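Local coordinates for molybdopterin biosynthesis Mog protein (Mycobacterium tuberculosis, PDB 2G4R) that probably acts in molybdenum cofactor biosynthesis, where MogA proteins bind molybdopterin and activate it by adenylylation, at residues G30-H35 with V65-G70. Residues are numbered along the deposited sequence; the frame is centred on the assembly and turned at random.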
ATOM      1  N   GLY A  30     -20.093  -3.055   0.122  1.00 33.13           N
ATOM      2  CA  GLY A  30     -21.461  -3.010   0.616  1.00 33.31           C
ATOM      3  C   GLY A  30     -22.433  -3.520  -0.420  1.00 33.30           C
ATOM      4  O   GLY A  30     -23.357  -4.268  -0.107  1.00 31.13           O
ATOM      5  N   TRP A  31     -22.225  -3.114  -1.668  1.00 34.49           N
ATOM      6  CA  TRP A  31     -23.081  -3.574  -2.756  1.00 34.35           C
ATOM      7  C   TRP A  31     -22.955  -5.106  -2.926  1.00 34.88           C
ATOM      8  O   TRP A  31     -23.954  -5.818  -3.154  1.00 33.73           O
ATOM      9  CB  TRP A  31     -22.747  -2.814  -4.031  1.00 34.69           C
ATOM     10  CG  TRP A  31     -23.527  -3.183  -5.262  1.00 34.20           C
ATOM     11  CD1 TRP A  31     -24.594  -2.527  -5.790  1.00 32.59           C
ATOM     12  CD2 TRP A  31     -23.235  -4.259  -6.150  1.00 30.35           C
ATOM     13  NE1 TRP A  31     -25.013  -3.149  -6.938  1.00 33.18           N
ATOM     14  CE2 TRP A  31     -24.186  -4.211  -7.189  1.00 37.19           C
ATOM     15  CE3 TRP A  31     -22.254  -5.248  -6.180  1.00 31.83           C
ATOM     16  CZ2 TRP A  31     -24.197  -5.129  -8.225  1.00 34.33           C
ATOM     17  CZ3 TRP A  31     -22.275  -6.187  -7.226  1.00 34.08           C
ATOM     18  CH2 TRP A  31     -23.229  -6.102  -8.232  1.00 34.64           C
ATOM     19  N   LEU A  32     -21.740  -5.625  -2.824  1.00 35.15           N
ATOM     20  CA  LEU A  32     -21.542  -7.080  -2.932  1.00 35.56           C
ATOM     21  C   LEU A  32     -22.299  -7.861  -1.850  1.00 36.91           C
ATOM     22  O   LEU A  32     -22.812  -8.984  -2.083  1.00 35.64           O
ATOM     23  CB  LEU A  32     -20.061  -7.402  -2.883  1.00 34.29           C
ATOM     24  CG  LEU A  32     -19.279  -7.170  -4.205  1.00 35.04           C
ATOM     25  CD1 LEU A  32     -17.787  -7.363  -4.009  1.00 31.63           C
ATOM     26  CD2 LEU A  32     -19.746  -8.101  -5.338  1.00 37.23           C
ATOM     27  N   GLU A  33     -22.348  -7.273  -0.668  1.00 39.37           N
ATOM     28  CA  GLU A  33     -23.031  -7.875   0.496  1.00 41.00           C
ATOM     29  C   GLU A  33     -24.536  -7.948   0.229  1.00 41.49           C
ATOM     30  O   GLU A  33     -25.195  -8.903   0.613  1.00 39.70           O
ATOM     31  CB  GLU A  33     -22.701  -7.016   1.731  1.00 41.75           C
ATOM     32  CG  GLU A  33     -23.445  -7.280   3.070  1.00 42.12           C
ATOM     33  CD  GLU A  33     -23.111  -6.203   4.175  1.00 46.63           C
ATOM     34  OE1 GLU A  33     -23.709  -6.317   5.285  1.00 64.29           O
ATOM     35  OE2 GLU A  33     -22.272  -5.251   3.947  1.00 56.62           O
ATOM     36  N   GLN A  34     -25.054  -6.928  -0.466  1.00 42.40           N
ATOM     37  CA  GLN A  34     -26.436  -6.867  -0.860  1.00 44.04           C
ATOM     38  C   GLN A  34     -26.780  -7.859  -1.966  1.00 44.37           C
ATOM     39  O   GLN A  34     -27.958  -8.135  -2.183  1.00 44.53           O
ATOM     40  CB  GLN A  34     -26.814  -5.442  -1.242  1.00 43.05           C
ATOM     41  CG  GLN A  34     -26.456  -4.460  -0.114  1.00 48.76           C
ATOM     42  CD  GLN A  34     -27.422  -3.295   0.016  1.00 48.29           C
ATOM     43  OE1 GLN A  34     -28.596  -3.476   0.418  1.00 63.73           O
ATOM     44  NE2 GLN A  34     -26.945  -2.090  -0.322  1.00 51.70           N
ATOM     45  N   HIS A  35     -25.775  -8.412  -2.650  1.00 44.71           N
ATOM     46  CA  HIS A  35     -26.028  -9.313  -3.784  1.00 45.57           C
ATOM     47  C   HIS A  35     -25.482 -10.740  -3.588  1.00 45.71           C
ATOM     48  O   HIS A  35     -25.148 -11.430  -4.547  1.00 44.42           O
ATOM     49  CB  HIS A  35     -25.474  -8.688  -5.081  1.00 45.81           C
ATOM     50  CG  HIS A  35     -26.235  -7.485  -5.539  1.00 46.26           C
ATOM     51  ND1 HIS A  35     -26.073  -6.236  -4.975  1.00 52.63           N
ATOM     52  CD2 HIS A  35     -27.180  -7.339  -6.500  1.00 50.30           C
ATOM     53  CE1 HIS A  35     -26.888  -5.376  -5.565  1.00 42.87           C
ATOM     54  NE2 HIS A  35     -27.570  -6.020  -6.490  1.00 48.71           N
ATOM     55  N   VAL A  65     -16.344 -13.283  -9.453  1.00 29.61           N
ATOM     56  CA  VAL A  65     -16.378 -11.904  -9.904  1.00 31.45           C
ATOM     57  C   VAL A  65     -15.256 -11.055  -9.346  1.00 30.35           C
ATOM     58  O   VAL A  65     -14.938 -11.085  -8.130  1.00 32.30           O
ATOM     59  CB  VAL A  65     -17.737 -11.162  -9.558  1.00 31.44           C
ATOM     60  CG1 VAL A  65     -17.792  -9.837 -10.285  1.00 34.69           C
ATOM     61  CG2 VAL A  65     -18.964 -11.989  -9.897  1.00 36.71           C
ATOM     62  N   ILE A  66     -14.642 -10.287 -10.206  1.00 28.72           N
ATOM     63  CA  ILE A  66     -13.691  -9.267  -9.744  1.00 29.44           C
ATOM     64  C   ILE A  66     -14.165  -7.885 -10.160  1.00 29.31           C
ATOM     65  O   ILE A  66     -14.410  -7.624 -11.357  1.00 27.88           O
ATOM     66  CB  ILE A  66     -12.231  -9.495 -10.273  1.00 27.30           C
ATOM     67  CG1 ILE A  66     -11.713 -10.884  -9.955  1.00 30.19           C
ATOM     68  CG2 ILE A  66     -11.303  -8.389  -9.779  1.00 30.19           C
ATOM     69  CD1 ILE A  66     -10.609 -11.330 -10.884  1.00 30.64           C
ATOM     70  N   ILE A  67     -14.248  -7.000  -9.170  1.00 28.18           N
ATOM     71  CA  ILE A  67     -14.632  -5.624  -9.378  1.00 28.89           C
ATOM     72  C   ILE A  67     -13.434  -4.735  -9.114  1.00 28.99           C
ATOM     73  O   ILE A  67     -12.856  -4.758  -8.036  1.00 30.78           O
ATOM     74  CB  ILE A  67     -15.890  -5.249  -8.588  1.00 27.82           C
ATOM     75  CG1 ILE A  67     -17.071  -6.112  -9.089  1.00 27.15           C
ATOM     76  CG2 ILE A  67     -16.241  -3.768  -8.851  1.00 27.44           C
ATOM     77  CD1 ILE A  67     -18.403  -5.935  -8.325  1.00 31.01           C
ATOM     78  N   THR A  68     -13.034  -3.987 -10.137  1.00 28.76           N
ATOM     79  CA  THR A  68     -11.951  -3.021  -9.998  1.00 28.82           C
ATOM     80  C   THR A  68     -12.474  -1.588 -10.027  1.00 28.45           C
ATOM     81  O   THR A  68     -13.482  -1.263 -10.712  1.00 27.55           O
ATOM     82  CB  THR A  68     -10.812  -3.147 -11.091  1.00 28.68           C
ATOM     83  OG1 THR A  68     -11.247  -2.582 -12.325  1.00 30.09           O
ATOM     84  CG2 THR A  68     -10.332  -4.578 -11.277  1.00 29.05           C
ATOM     85  N   SER A  69     -11.757  -0.720  -9.317  1.00 27.45           N
ATOM     86  CA  SER A  69     -12.005   0.688  -9.326  1.00 28.23           C
ATOM     87  C   SER A  69     -10.713   1.523  -9.471  1.00 28.84           C
ATOM     88  O   SER A  69      -9.736   1.320  -8.720  1.00 26.87           O
ATOM     89  CB  SER A  69     -12.794   1.112  -8.077  1.00 29.67           C
ATOM     90  OG  SER A  69     -12.958   2.539  -8.014  1.00 32.53           O
ATOM     91  N   GLY A  70     -10.748   2.422 -10.472  1.00 27.41           N
ATOM     92  CA  GLY A  70      -9.717   3.402 -10.719  1.00 28.92           C
ATOM     93  C   GLY A  70      -8.708   2.993 -11.799  1.00 29.26           C
ATOM     94  O   GLY A  70      -8.660   1.835 -12.222  1.00 30.47           O
TER
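Ile67 of strand 65-69 reaches residues 30-35, on helix 24-34, by a single methyl, CD1, touching both Leu32 and Trp31. Along the Ile67 side chain, neither CB nor the CG2 branch contacts 30-35, and Ile67 CG1 stands 5.0 Å from Leu32 CD2. CG1 lies anti to the carbonyl carbon (chi1 -63°), and an extended chi2 of 176° carries CD1 on to the helix. There Ile67 CD1 meets Leu32 CD2 at 3.9 Å, the two side chains running past each other in opposite senses, and Trp31 CZ3 at 4.0 Å, oblique to an indole that crosses it at about a right angle. Leu32 CD2 also sits at the indole edge, in the ring plane, so the three side chains form one apolar cluster. His35 covers a face of the indole, with ND1 3.5 Å above its plane; the same ND1 donates to Trp31 O at 2.8 Å with an N-H...O angle of 165°, which fixes the imidazole's rotation. Outside these two segments, Trp31 packs on Leu139 and Leu142 of helix 132-143, Ile67 also touches Ile28, and Ile66 points to the other side of the sheet, against helix 49-60. Between 30-35 and 65-70 no hydrogen bond forms and 97 Å² is buried, so this part of the alpha/beta fold's helix-sheet packing rests on dispersion and the exclusion of water.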